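Local coordinates for phosphoenolpyruvate--protein phosphotransferase (Escherichia coli, PDB 5T12) that probably transfers the phosphoryl group of phosphoenolpyruvate to the carrier protein NPr, this chain being the EIN-type phosphotransfer domain of the longer enzyme, at residues Leu38-Leu43 with Glu92-Ser97; Val98-Val103 with Arg135-Leu140; Pro23-Val28 with Ala102-Ile107. The protein carries 1 engineered substitution. All coordinates share one frame; numbering follows the deposited sequence.

Contact 1 (Leu38-Leu43 with Glu92-Ser97); sequences LERERL and EVDKGS
Val93 supplies the apolar centre of this contact, dividing its two methyls between three residues of the helix that runs through 38-43. CG1, anti to its own backbone N (chi1 180°), meets the stems of two charged residues, lying 3.9 Å from both Glu39 CB and Arg40 CG. CG2 is taken by Leu43, whose CD1 comes to 3.6 Å of Val93 CG2 as the two side chains slide past each other in opposite directions. Leu43 also rests on Leu89, Ala99 and Val103, so this pair belongs to the buried interior of the helical subdomain.

The ionic part lies on the more exposed margin. Arg40 reaches over Val93 with a chain bent at chi3 (-72°), and its NH1 forms a salt bridge with Asp94 OD1 at 2.8 Å. OD1 sits at the edge of the guanidinium, near its plane, although the carboxylate itself is turned 64° from that plane. An alanine in place of Arg40 would probably leave Asp94 without its mate on the facing helix and open a gap over Val93 CG1.

A second set of charges lies around Glu39. Its carboxylate forms a salt bridge with Arg42 one turn on, Arg42 NH1 being 2.7 Å from Glu39 OE1 in a strongly bent, weak bond. OE1 also accepts the backbone N-H of Ala99, while Arg42 pairs with Glu100.

Helix 83-94 closes in a Schellman motif: Gly96, with positive phi, donates its N-H to Val93 O (2.8 Å), and Ser97 N reaches Glu92 O in a weaker bond.

Across the two segments, apolar packing thus joins the helices in the interior, while the Arg40-Asp94 pair fastens their outer side.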
ATOM      1  N   LEU A  38      -8.519 -17.982 -20.229  1.00 73.23           N
ATOM      2  CA  LEU A  38      -9.055 -17.021 -19.271  1.00 62.63           C
ATOM      3  C   LEU A  38      -7.957 -16.459 -18.375  1.00 64.73           C
ATOM      4  O   LEU A  38      -7.882 -15.243 -18.159  1.00 45.78           O
ATOM      5  CB  LEU A  38     -10.152 -17.674 -18.431  1.00 64.16           C
ATOM      6  CG  LEU A  38     -10.627 -16.889 -17.207  1.00 62.61           C
ATOM      7  CD1 LEU A  38     -11.269 -15.570 -17.612  1.00 77.94           C
ATOM      8  CD2 LEU A  38     -11.586 -17.727 -16.377  1.00 62.39           C
ATOM      9  N   GLU A  39      -7.095 -17.332 -17.844  1.00 60.09           N
ATOM     10  CA  GLU A  39      -6.035 -16.873 -16.952  1.00 51.03           C
ATOM     11  C   GLU A  39      -5.088 -15.910 -17.654  1.00 40.28           C
ATOM     12  O   GLU A  39      -4.569 -14.979 -17.025  1.00 40.12           O
ATOM     13  CB  GLU A  39      -5.263 -18.067 -16.390  1.00 60.44           C
ATOM     14  CG  GLU A  39      -6.116 -19.015 -15.560  1.00 59.16           C
ATOM     15  CD  GLU A  39      -6.798 -18.323 -14.395  1.00 61.22           C
ATOM     16  OE1 GLU A  39      -6.216 -17.366 -13.841  1.00 64.66           O
ATOM     17  OE2 GLU A  39      -7.922 -18.733 -14.035  1.00 69.22           O
ATOM     18  N   ARG A  40      -4.849 -16.112 -18.950  1.00 50.27           N
ATOM     19  CA  ARG A  40      -4.046 -15.155 -19.702  1.00 51.24           C
ATOM     20  C   ARG A  40      -4.789 -13.837 -19.883  1.00 53.31           C
ATOM     21  O   ARG A  40      -4.178 -12.762 -19.856  1.00 43.44           O
ATOM     22  CB  ARG A  40      -3.652 -15.742 -21.057  1.00 51.39           C
ATOM     23  CG  ARG A  40      -2.553 -16.789 -20.983  1.00 55.85           C
ATOM     24  CD  ARG A  40      -2.078 -17.186 -22.372  1.00 49.39           C
ATOM     25  NE  ARG A  40      -3.065 -17.991 -23.086  1.00 68.67           N
ATOM     26  CZ  ARG A  40      -3.056 -19.320 -23.122  1.00 72.44           C
ATOM     27  NH1 ARG A  40      -2.107 -19.996 -22.488  1.00 61.40           N
ATOM     28  NH2 ARG A  40      -3.992 -19.974 -23.795  1.00 59.13           N
ATOM     29  N   GLU A  41      -6.111 -13.899 -20.064  1.00 51.50           N
ATOM     30  CA  GLU A  41      -6.895 -12.676 -20.200  1.00 60.57           C
ATOM     31  C   GLU A  41      -6.968 -11.919 -18.880  1.00 49.92           C
ATOM     32  O   GLU A  41      -6.983 -10.682 -18.868  1.00 44.09           O
ATOM     33  CB  GLU A  41      -8.295 -13.005 -20.718  1.00 60.09           C
ATOM     34  CG  GLU A  41      -8.326 -13.440 -22.176  1.00 89.03           C
ATOM     35  CD  GLU A  41      -9.690 -13.935 -22.616  1.00102.64           C
ATOM     36  OE1 GLU A  41     -10.602 -14.015 -21.767  1.00 78.62           O
ATOM     37  OE2 GLU A  41      -9.850 -14.246 -23.815  1.00 95.59           O
ATOM     38  N   ARG A  42      -7.017 -12.642 -17.758  1.00 56.95           N
ATOM     39  CA  ARG A  42      -6.999 -11.984 -16.456  1.00 49.13           C
ATOM     40  C   ARG A  42      -5.659 -11.312 -16.186  1.00 43.88           C
ATOM     41  O   ARG A  42      -5.609 -10.284 -15.502  1.00 46.71           O
ATOM     42  CB  ARG A  42      -7.307 -12.992 -15.349  1.00 50.29           C
ATOM     43  CG  ARG A  42      -8.682 -13.629 -15.425  1.00 51.05           C
ATOM     44  CD  ARG A  42      -8.832 -14.664 -14.325  1.00 45.63           C
ATOM     45  NE  ARG A  42      -8.590 -14.086 -13.007  1.00 40.41           N
ATOM     46  CZ  ARG A  42      -8.076 -14.755 -11.980  1.00 55.49           C
ATOM     47  NH1 ARG A  42      -7.738 -16.029 -12.123  1.00 61.16           N
ATOM     48  NH2 ARG A  42      -7.892 -14.150 -10.815  1.00 52.84           N
ATOM     49  N   LEU A  43      -4.569 -11.876 -16.711  1.00 51.13           N
ATOM     50  CA  LEU A  43      -3.248 -11.303 -16.485  1.00 45.92           C
ATOM     51  C   LEU A  43      -3.032 -10.042 -17.312  1.00 41.98           C
ATOM     52  O   LEU A  43      -2.489  -9.053 -16.806  1.00 42.65           O
ATOM     53  CB  LEU A  43      -2.168 -12.340 -16.798  1.00 33.22           C
ATOM     54  CG  LEU A  43      -1.821 -13.277 -15.642  1.00 39.83           C
ATOM     55  CD1 LEU A  43      -1.042 -14.478 -16.137  1.00 51.47           C
ATOM     56  CD2 LEU A  43      -1.025 -12.529 -14.585  1.00 45.98           C
ATOM     57  N   GLU A  92       4.143 -19.519 -17.126  1.00 49.36           N
ATOM     58  CA  GLU A  92       3.613 -20.229 -15.968  1.00 51.09           C
ATOM     59  C   GLU A  92       2.167 -20.658 -16.177  1.00 47.78           C
ATOM     60  O   GLU A  92       1.738 -21.667 -15.608  1.00 57.75           O
ATOM     61  CB  GLU A  92       3.736 -19.361 -14.714  1.00 44.39           C
ATOM     62  CG  GLU A  92       5.169 -19.157 -14.244  1.00 56.16           C
ATOM     63  CD  GLU A  92       5.819 -20.447 -13.781  1.00 63.18           C
ATOM     64  OE1 GLU A  92       5.103 -21.311 -13.233  1.00 52.20           O
ATOM     65  OE2 GLU A  92       7.044 -20.601 -13.969  1.00 66.31           O
ATOM     66  N   VAL A  93       1.406 -19.914 -16.984  1.00 32.22           N
ATOM     67  CA  VAL A  93       0.029 -20.305 -17.271  1.00 45.37           C
ATOM     68  C   VAL A  93      -0.002 -21.568 -18.121  1.00 53.07           C
ATOM     69  O   VAL A  93      -0.845 -22.450 -17.917  1.00 55.33           O
ATOM     70  CB  VAL A  93      -0.725 -19.147 -17.951  1.00 51.63           C
ATOM     71  CG1 VAL A  93      -2.161 -19.552 -18.258  1.00 65.99           C
ATOM     72  CG2 VAL A  93      -0.698 -17.914 -17.072  1.00 55.13           C
ATOM     73  N   ASP A  94       0.916 -21.679 -19.086  1.00 56.23           N
ATOM     74  CA  ASP A  94       0.980 -22.875 -19.919  1.00 57.83           C
ATOM     75  C   ASP A  94       1.347 -24.114 -19.114  1.00 51.59           C
ATOM     76  O   ASP A  94       1.049 -25.233 -19.548  1.00 58.20           O
ATOM     77  CB  ASP A  94       1.980 -22.669 -21.059  1.00 46.40           C
ATOM     78  CG  ASP A  94       1.573 -21.547 -21.996  1.00 57.83           C
ATOM     79  OD1 ASP A  94       0.382 -21.168 -21.994  1.00 59.41           O
ATOM     80  OD2 ASP A  94       2.442 -21.047 -22.741  1.00 60.51           O
ATOM     81  N   LYS A  95       1.981 -23.944 -17.955  1.00 47.41           N
ATOM     82  CA  LYS A  95       2.225 -25.051 -17.039  1.00 48.82           C
ATOM     83  C   LYS A  95       0.985 -25.442 -16.246  1.00 53.92           C
ATOM     84  O   LYS A  95       1.054 -26.370 -15.433  1.00 68.70           O
ATOM     85  CB  LYS A  95       3.362 -24.701 -16.075  1.00 45.08           C
ATOM     86  CG  LYS A  95       4.705 -24.472 -16.751  1.00 45.41           C
ATOM     87  CD  LYS A  95       5.768 -24.073 -15.739  1.00 54.63           C
ATOM     88  CE  LYS A  95       7.117 -23.862 -16.404  1.00 63.26           C
ATOM     89  NZ  LYS A  95       8.152 -23.440 -15.420  1.00 52.92           N
ATOM     90  N   GLY A  96      -0.138 -24.759 -16.459  1.00 57.93           N
ATOM     91  CA  GLY A  96      -1.368 -25.074 -15.760  1.00 57.04           C
ATOM     92  C   GLY A  96      -1.500 -24.364 -14.429  1.00 57.48           C
ATOM     93  O   GLY A  96      -1.942 -24.962 -13.443  1.00 73.55           O
ATOM     94  N   SER A  97      -1.124 -23.089 -14.386  1.00 50.89           N
ATOM     95  CA  SER A  97      -1.176 -22.292 -13.170  1.00 52.49           C
ATOM     96  C   SER A  97      -2.203 -21.176 -13.306  1.00 44.03           C
ATOM     97  O   SER A  97      -2.425 -20.637 -14.395  1.00 30.96           O
ATOM     98  CB  SER A  97       0.195 -21.689 -12.843  1.00 52.38           C
ATOM     99  OG  SER A  97       1.181 -22.695 -12.698  1.00 61.13           O
TER

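Contact 2 (Val98-Val103 with Arg135-Leu140); sequences VAEWAV and RLLFHL
Leu137 and Leu140 press against Glu100 and Val103 where two antiparallel helices lie side by side, their axes 10.1 Å apart and their directions 174° from one another. The closest packing is that of Leu140 on the side chain of Glu100, the two running past each other in opposite directions. A bend at chi2 (77°) sets Glu100 CD beside Leu140 CD1, and from there OE2 comes to 3.5 Å from Leu140 CB. The same leucine methyl, CD1, lies 3.8 Å from Glu100 CG.

Leu137 and Leu136 follow at slightly longer range. Leu137 CD2 fits against the backbone of the opposing helix, 3.9 Å from Glu100 O, and also touches CB of both Glu100 and Val103. Beside it, Val103 CG1 lies 3.9 Å from Leu136 CB and nearly as close to Leu136 CD2. The first torsion of Val103, with CG1 anti to the backbone N (chi1 170°), directs that methyl into the interface, and Leu136 meets it obliquely. Outside the two segments, Leu137 is covered by Met25 and Val28, so this leucine packs against a third element as well.

Helices 99-115 and 126-140 form an antiparallel helical hairpin, with the short helix 120-123 in their connection, and belong to the all-helical subdomain that, in phosphotransferase-system enzymes of this family, docks the phosphocarrier partner.

Looser touches are made by the distal branch of Leu140, whose CD1 stands 4.3 Å from Ala99 CB and 4.4 Å from Val103 CG2. The solvent side of the contact is the margin at Glu100, which is partly exposed. Its OE2, besides lying against Leu140, is bound through a salt bridge to Arg42 of helix 36-61.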
ATOM      1  N   VAL A  98      -2.831 -20.836 -12.181  1.00 50.77           N
ATOM      2  CA  VAL A  98      -3.744 -19.702 -12.138  1.00 51.64           C
ATOM      3  C   VAL A  98      -2.942 -18.403 -12.121  1.00 43.33           C
ATOM      4  O   VAL A  98      -1.757 -18.378 -11.779  1.00 37.70           O
ATOM      5  CB  VAL A  98      -4.685 -19.814 -10.923  1.00 43.33           C
ATOM      6  CG1 VAL A  98      -5.821 -18.805 -11.000  1.00 49.25           C
ATOM      7  CG2 VAL A  98      -5.254 -21.216 -10.839  1.00 64.54           C
ATOM      8  N   ALA A  99      -3.601 -17.310 -12.519  1.00 43.90           N
ATOM      9  CA  ALA A  99      -2.914 -16.029 -12.671  1.00 38.07           C
ATOM     10  C   ALA A  99      -2.246 -15.588 -11.374  1.00 36.56           C
ATOM     11  O   ALA A  99      -1.167 -14.983 -11.400  1.00 38.33           O
ATOM     12  CB  ALA A  99      -3.897 -14.964 -13.155  1.00 35.36           C
ATOM     13  N   GLU A 100      -2.866 -15.883 -10.228  1.00 37.46           N
ATOM     14  CA  GLU A 100      -2.291 -15.467  -8.953  1.00 31.36           C
ATOM     15  C   GLU A 100      -0.971 -16.178  -8.677  1.00 34.48           C
ATOM     16  O   GLU A 100      -0.001 -15.548  -8.240  1.00 28.16           O
ATOM     17  CB  GLU A 100      -3.283 -15.719  -7.816  1.00 32.90           C
ATOM     18  CG  GLU A 100      -4.425 -14.713  -7.741  1.00 36.76           C
ATOM     19  CD  GLU A 100      -5.502 -14.958  -8.782  1.00 54.48           C
ATOM     20  OE1 GLU A 100      -5.420 -15.975  -9.501  1.00 57.92           O
ATOM     21  OE2 GLU A 100      -6.436 -14.135  -8.878  1.00 72.84           O
ATOM     22  N   TRP A 101      -0.914 -17.490  -8.920  1.00 31.20           N
ATOM     23  CA  TRP A 101       0.331 -18.223  -8.711  1.00 40.65           C
ATOM     24  C   TRP A 101       1.395 -17.807  -9.717  1.00 33.26           C
ATOM     25  O   TRP A 101       2.585 -17.756  -9.385  1.00 38.10           O
ATOM     26  CB  TRP A 101       0.072 -19.728  -8.792  1.00 33.85           C
ATOM     27  CG  TRP A 101       1.311 -20.565  -8.678  1.00 48.46           C
ATOM     28  CD1 TRP A 101       1.968 -21.196  -9.694  1.00 45.42           C
ATOM     29  CD2 TRP A 101       2.042 -20.860  -7.482  1.00 42.09           C
ATOM     30  NE1 TRP A 101       3.061 -21.868  -9.203  1.00 35.58           N
ATOM     31  CE2 TRP A 101       3.129 -21.677  -7.848  1.00 29.39           C
ATOM     32  CE3 TRP A 101       1.882 -20.512  -6.137  1.00 48.89           C
ATOM     33  CZ2 TRP A 101       4.050 -22.153  -6.920  1.00 36.34           C
ATOM     34  CZ3 TRP A 101       2.796 -20.988  -5.217  1.00 39.98           C
ATOM     35  CH2 TRP A 101       3.869 -21.798  -5.613  1.00 41.02           C
ATOM     36  N   ALA A 102       0.984 -17.501 -10.951  1.00 39.80           N
ATOM     37  CA  ALA A 102       1.941 -17.055 -11.959  1.00 29.87           C
ATOM     38  C   ALA A 102       2.593 -15.741 -11.553  1.00 28.75           C
ATOM     39  O   ALA A 102       3.785 -15.526 -11.802  1.00 33.99           O
ATOM     40  CB  ALA A 102       1.250 -16.919 -13.315  1.00 28.90           C
ATOM     41  N   VAL A 103       1.826 -14.848 -10.925  1.00 28.42           N
ATOM     42  CA  VAL A 103       2.397 -13.600 -10.429  1.00 24.49           C
ATOM     43  C   VAL A 103       3.334 -13.873  -9.259  1.00 31.43           C
ATOM     44  O   VAL A 103       4.432 -13.308  -9.180  1.00 35.98           O
ATOM     45  CB  VAL A 103       1.277 -12.616 -10.045  1.00 33.84           C
ATOM     46  CG1 VAL A 103       1.849 -11.414  -9.310  1.00 31.36           C
ATOM     47  CG2 VAL A 103       0.519 -12.169 -11.283  1.00 31.17           C
ATOM     48  N   ARG A 135       0.688  -5.307  -5.881  1.00 33.53           N
ATOM     49  CA  ARG A 135      -0.271  -4.491  -6.617  1.00 32.14           C
ATOM     50  C   ARG A 135      -0.922  -5.286  -7.742  1.00 27.37           C
ATOM     51  O   ARG A 135      -2.107  -5.094  -8.040  1.00 29.30           O
ATOM     52  CB  ARG A 135       0.417  -3.242  -7.167  1.00 36.42           C
ATOM     53  CG  ARG A 135      -0.537  -2.112  -7.511  1.00 36.35           C
ATOM     54  CD  ARG A 135      -1.289  -1.650  -6.275  1.00 31.20           C
ATOM     55  NE  ARG A 135      -2.335  -0.683  -6.592  1.00 42.00           N
ATOM     56  CZ  ARG A 135      -3.228  -0.236  -5.714  1.00 42.91           C
ATOM     57  NH1 ARG A 135      -3.204  -0.669  -4.461  1.00 33.42           N
ATOM     58  NH2 ARG A 135      -4.146   0.643  -6.090  1.00 40.92           N
ATOM     59  N   LEU A 136      -0.163  -6.180  -8.379  1.00 29.19           N
ATOM     60  CA  LEU A 136      -0.735  -7.054  -9.400  1.00 24.03           C
ATOM     61  C   LEU A 136      -1.836  -7.927  -8.812  1.00 27.10           C
ATOM     62  O   LEU A 136      -2.912  -8.077  -9.404  1.00 31.48           O
ATOM     63  CB  LEU A 136       0.363  -7.913 -10.028  1.00 35.31           C
ATOM     64  CG  LEU A 136       0.819  -7.541 -11.441  1.00 36.49           C
ATOM     65  CD1 LEU A 136       0.987  -6.039 -11.571  1.00 37.37           C
ATOM     66  CD2 LEU A 136       2.114  -8.258 -11.791  1.00 32.39           C
ATOM     67  N   LEU A 137      -1.582  -8.514  -7.639  1.00 28.65           N
ATOM     68  CA  LEU A 137      -2.605  -9.307  -6.965  1.00 28.72           C
ATOM     69  C   LEU A 137      -3.785  -8.446  -6.534  1.00 38.26           C
ATOM     70  O   LEU A 137      -4.917  -8.939  -6.453  1.00 38.04           O
ATOM     71  CB  LEU A 137      -2.002 -10.022  -5.756  1.00 25.59           C
ATOM     72  CG  LEU A 137      -0.881 -11.026  -6.033  1.00 38.73           C
ATOM     73  CD1 LEU A 137      -0.336 -11.591  -4.730  1.00 30.47           C
ATOM     74  CD2 LEU A 137      -1.381 -12.139  -6.937  1.00 27.72           C
ATOM     75  N   PHE A 138      -3.542  -7.163  -6.257  1.00 29.09           N
ATOM     76  CA  PHE A 138      -4.621  -6.269  -5.849  1.00 38.61           C
ATOM     77  C   PHE A 138      -5.667  -6.126  -6.947  1.00 32.67           C
ATOM     78  O   PHE A 138      -6.872  -6.113  -6.669  1.00 48.18           O
ATOM     79  CB  PHE A 138      -4.050  -4.902  -5.469  1.00 41.09           C
ATOM     80  CG  PHE A 138      -5.089  -3.907  -5.041  1.00 30.33           C
ATOM     81  CD1 PHE A 138      -5.601  -3.936  -3.756  1.00 30.90           C
ATOM     82  CD2 PHE A 138      -5.549  -2.938  -5.919  1.00 37.43           C
ATOM     83  CE1 PHE A 138      -6.555  -3.024  -3.352  1.00 34.47           C
ATOM     84  CE2 PHE A 138      -6.506  -2.021  -5.522  1.00 43.96           C
ATOM     85  CZ  PHE A 138      -7.010  -2.064  -4.236  1.00 37.69           C
ATOM     86  N   HIS A 139      -5.227  -6.019  -8.202  1.00 33.80           N
ATOM     87  CA  HIS A 139      -6.158  -5.849  -9.310  1.00 39.39           C
ATOM     88  C   HIS A 139      -6.785  -7.160  -9.763  1.00 51.37           C
ATOM     89  O   HIS A 139      -7.791  -7.132 -10.480  1.00 44.17           O
ATOM     90  CB  HIS A 139      -5.453  -5.175 -10.489  1.00 33.84           C
ATOM     91  CG  HIS A 139      -4.979  -3.786 -10.193  1.00 42.98           C
ATOM     92  ND1 HIS A 139      -3.646  -3.471 -10.040  1.00 49.63           N
ATOM     93  CD2 HIS A 139      -5.662  -2.630 -10.016  1.00 35.78           C
ATOM     94  CE1 HIS A 139      -3.528  -2.180  -9.785  1.00 28.14           C
ATOM     95  NE2 HIS A 139      -4.736  -1.648  -9.765  1.00 30.95           N
ATOM     96  N   LEU A 140      -6.218  -8.301  -9.369  1.00 42.56           N
ATOM     97  CA  LEU A 140      -6.845  -9.579  -9.688  1.00 42.02           C
ATOM     98  C   LEU A 140      -8.069  -9.834  -8.817  1.00 47.63           C
ATOM     99  O   LEU A 140      -8.998 -10.528  -9.242  1.00 49.82           O
ATOM    100  CB  LEU A 140      -5.834 -10.716  -9.529  1.00 43.64           C
ATOM    101  CG  LEU A 140      -4.682 -10.759 -10.534  1.00 45.71           C
ATOM    102  CD1 LEU A 140      -3.701 -11.864 -10.178  1.00 38.13           C
ATOM    103  CD2 LEU A 140      -5.214 -10.948 -11.946  1.00 61.11           C
TER

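Contact 3 (Pro23-Val28 with Ala102-Ile107); sequences PLMEQV and AVKTVI
Met25 and Lys104 bring their CA atoms to 6.2 Å where a type I turn, Met25 to Val28, lies against a helix. The carbonyls of the turn's first and last residues both receive the ammonium group of Lys104. The stronger bond goes to Val28 O, 2.7 Å from Lys104 NZ, with a C=O...N angle of 153° and the nitrogen tilted 15° from the carbonyl plane. Met25 O is a weaker acceptor at 3.3 Å from Lys104 NZ. It also takes the long, weak N-H bond of Val28 that closes the turn.

Lys104 reaches this position because CG is anti to the backbone N and every later torsion is extended, giving a straight rod from the helix to the turn. Its methylenes are in contact along the way: Lys104 CD lies 3.7 Å from Val28 CB as the two side chains pass in opposite directions, and CE comes to 3.2 Å from Met25 O.

Residues 23-28 belong to the linker that leaves strand 11-18 of the mixed sheet and leads into helix 36-61, so Lys104 of helix 99-115 ties this crossing between the alpha/beta and helical parts to the helical subdomain.

The apolar half of the contact is made by Met25. Bends at chi2 and chi3 (-63° for the latter) bring CE to the helix, 3.7 Å from Ile107 CG2, the two side chains crossing at about a right angle. The same methyl touches the base of the lysine, 3.8 Å from Lys104 CA. Helix 126-140 lies beside the turn, where Gln134 accepts a hydrogen bond from the Met25 backbone N.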
ATOM      1  N   PRO A  23       0.379 -10.829   4.057  1.00 37.58           N
ATOM      2  CA  PRO A  23       0.290 -10.130   2.771  1.00 34.98           C
ATOM      3  C   PRO A  23      -0.279 -11.029   1.683  1.00 33.82           C
ATOM      4  O   PRO A  23      -0.298 -12.258   1.794  1.00 44.41           O
ATOM      5  CB  PRO A  23       1.744  -9.742   2.470  1.00 31.77           C
ATOM      6  CG  PRO A  23       2.572 -10.647   3.321  1.00 31.09           C
ATOM      7  CD  PRO A  23       1.763 -10.884   4.558  1.00 31.85           C
ATOM      8  N   LEU A  24      -0.752 -10.387   0.613  1.00 38.74           N
ATOM      9  CA  LEU A  24      -1.384 -11.120  -0.480  1.00 33.56           C
ATOM     10  C   LEU A  24      -0.422 -12.101  -1.137  1.00 39.81           C
ATOM     11  O   LEU A  24      -0.846 -13.161  -1.608  1.00 36.61           O
ATOM     12  CB  LEU A  24      -1.937 -10.139  -1.516  1.00 30.13           C
ATOM     13  CG  LEU A  24      -3.398  -9.694  -1.394  1.00 36.69           C
ATOM     14  CD1 LEU A  24      -3.793  -9.412   0.050  1.00 51.96           C
ATOM     15  CD2 LEU A  24      -3.646  -8.468  -2.259  1.00 28.29           C
ATOM     16  N   MET A  25       0.872 -11.770  -1.174  1.00 27.40           N
ATOM     17  CA  MET A  25       1.848 -12.670  -1.777  1.00 39.98           C
ATOM     18  C   MET A  25       1.976 -13.967  -0.987  1.00 43.81           C
ATOM     19  O   MET A  25       2.062 -15.052  -1.574  1.00 44.67           O
ATOM     20  CB  MET A  25       3.205 -11.974  -1.886  1.00 37.59           C
ATOM     21  CG  MET A  25       3.265 -10.890  -2.950  1.00 46.50           C
ATOM     22  SD  MET A  25       3.288 -11.562  -4.623  1.00 50.27           S
ATOM     23  CE  MET A  25       4.821 -12.484  -4.586  1.00 38.38           C
ATOM     24  N   GLU A  26       1.977 -13.880   0.344  1.00 42.37           N
ATOM     25  CA  GLU A  26       2.202 -15.052   1.181  1.00 41.77           C
ATOM     26  C   GLU A  26       0.967 -15.930   1.337  1.00 39.32           C
ATOM     27  O   GLU A  26       1.088 -17.044   1.858  1.00 62.11           O
ATOM     28  CB  GLU A  26       2.699 -14.627   2.565  1.00 49.15           C
ATOM     29  CG  GLU A  26       4.045 -13.919   2.552  1.00 63.95           C
ATOM     30  CD  GLU A  26       4.626 -13.748   3.942  1.00 74.63           C
ATOM     31  OE1 GLU A  26       4.238 -14.516   4.848  1.00 79.55           O
ATOM     32  OE2 GLU A  26       5.469 -12.846   4.131  1.00 81.62           O
ATOM     33  N   GLN A  27      -0.208 -15.469   0.911  1.00 36.37           N
ATOM     34  CA  GLN A  27      -1.419 -16.277   0.981  1.00 46.20           C
ATOM     35  C   GLN A  27      -1.869 -16.778  -0.386  1.00 43.54           C
ATOM     36  O   GLN A  27      -2.987 -17.289  -0.511  1.00 45.97           O
ATOM     37  CB  GLN A  27      -2.547 -15.497   1.667  1.00 43.00           C
ATOM     38  CG  GLN A  27      -3.052 -14.278   0.916  1.00 38.19           C
ATOM     39  CD  GLN A  27      -3.986 -13.436   1.765  1.00 53.78           C
ATOM     40  OE1 GLN A  27      -3.732 -13.213   2.949  1.00 45.32           O
ATOM     41  NE2 GLN A  27      -5.077 -12.972   1.167  1.00 52.07           N
ATOM     42  N   VAL A  28      -1.031 -16.643  -1.408  1.00 42.02           N
ATOM     43  CA  VAL A  28      -1.265 -17.279  -2.699  1.00 53.72           C
ATOM     44  C   VAL A  28      -0.682 -18.684  -2.648  1.00 38.48           C
ATOM     45  O   VAL A  28       0.445 -18.880  -2.179  1.00 43.06           O
ATOM     46  CB  VAL A  28      -0.639 -16.463  -3.843  1.00 44.06           C
ATOM     47  CG1 VAL A  28      -0.639 -17.266  -5.137  1.00 39.81           C
ATOM     48  CG2 VAL A  28      -1.386 -15.157  -4.035  1.00 41.44           C
ATOM     49  N   ALA A 102       0.984 -17.501 -10.951  1.00 39.80           N
ATOM     50  CA  ALA A 102       1.941 -17.055 -11.959  1.00 29.87           C
ATOM     51  C   ALA A 102       2.593 -15.741 -11.553  1.00 28.75           C
ATOM     52  O   ALA A 102       3.785 -15.526 -11.802  1.00 33.99           O
ATOM     53  CB  ALA A 102       1.250 -16.919 -13.315  1.00 28.90           C
ATOM     54  N   VAL A 103       1.826 -14.848 -10.925  1.00 28.42           N
ATOM     55  CA  VAL A 103       2.397 -13.600 -10.429  1.00 24.49           C
ATOM     56  C   VAL A 103       3.334 -13.873  -9.259  1.00 31.43           C
ATOM     57  O   VAL A 103       4.432 -13.308  -9.180  1.00 35.98           O
ATOM     58  CB  VAL A 103       1.277 -12.616 -10.045  1.00 33.84           C
ATOM     59  CG1 VAL A 103       1.849 -11.414  -9.310  1.00 31.36           C
ATOM     60  CG2 VAL A 103       0.519 -12.169 -11.283  1.00 31.17           C
ATOM     61  N   LYS A 104       2.926 -14.751  -8.339  1.00 34.72           N
ATOM     62  CA  LYS A 104       3.776 -15.072  -7.197  1.00 31.78           C
ATOM     63  C   LYS A 104       5.072 -15.735  -7.643  1.00 33.35           C
ATOM     64  O   LYS A 104       6.143 -15.453  -7.093  1.00 41.69           O
ATOM     65  CB  LYS A 104       3.023 -15.973  -6.216  1.00 35.47           C
ATOM     66  CG  LYS A 104       3.839 -16.382  -5.000  1.00 29.21           C
ATOM     67  CD  LYS A 104       3.010 -17.192  -4.017  1.00 42.75           C
ATOM     68  CE  LYS A 104       3.805 -17.521  -2.764  1.00 51.84           C
ATOM     69  NZ  LYS A 104       2.964 -18.175  -1.725  1.00 51.36           N
ATOM     70  N   THR A 105       4.997 -16.610  -8.648  1.00 28.35           N
ATOM     71  CA  THR A 105       6.188 -17.314  -9.112  1.00 32.36           C
ATOM     72  C   THR A 105       7.183 -16.354  -9.755  1.00 21.92           C
ATOM     73  O   THR A 105       8.376 -16.371  -9.430  1.00 29.68           O
ATOM     74  CB  THR A 105       5.795 -18.415 -10.097  1.00 42.83           C
ATOM     75  OG1 THR A 105       4.895 -19.331  -9.460  1.00 46.71           O
ATOM     76  CG2 THR A 105       7.027 -19.171 -10.572  1.00 46.73           C
ATOM     77  N   VAL A 106       6.708 -15.502 -10.664  1.00 32.91           N
ATOM     78  CA  VAL A 106       7.610 -14.621 -11.402  1.00 28.57           C
ATOM     79  C   VAL A 106       8.219 -13.573 -10.477  1.00 31.19           C
ATOM     80  O   VAL A 106       9.432 -13.335 -10.501  1.00 29.99           O
ATOM     81  CB  VAL A 106       6.872 -13.969 -12.586  1.00 28.40           C
ATOM     82  CG1 VAL A 106       7.720 -12.866 -13.198  1.00 29.17           C
ATOM     83  CG2 VAL A 106       6.524 -15.018 -13.630  1.00 33.80           C
ATOM     84  N   ILE A 107       7.391 -12.937  -9.646  1.00 28.51           N
ATOM     85  CA  ILE A 107       7.870 -11.831  -8.818  1.00 24.43           C
ATOM     86  C   ILE A 107       8.905 -12.323  -7.813  1.00 27.88           C
ATOM     87  O   ILE A 107       9.968 -11.713  -7.642  1.00 30.82           O
ATOM     88  CB  ILE A 107       6.690 -11.124  -8.123  1.00 33.13           C
ATOM     89  CG1 ILE A 107       6.154  -9.983  -8.995  1.00 27.43           C
ATOM     90  CG2 ILE A 107       7.103 -10.583  -6.762  1.00 25.87           C
ATOM     91  CD1 ILE A 107       5.432 -10.431 -10.248  1.00 36.56           C
TER

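Contacts 2 and 3 lie on the same helix, 99-115, and share Ala102 and Val103, their centres about 7 Å apart. Contact 1 joins helix 36-61 to helix 83-94, the helix just before 99-115 in the chain, and charged residues of helix 36-61 connect it to the start of helix 99-115, where contact 2 begins. Contacts 1 and 2 are mainly buried; contact 3 is only partly so. Their chemistry follows: contact 2 is almost wholly apolar between two helices, contact 1 adds a salt bridge at its margin, and contact 3, where a linker meets a helix, relies on a lysine bound to backbone carbonyls.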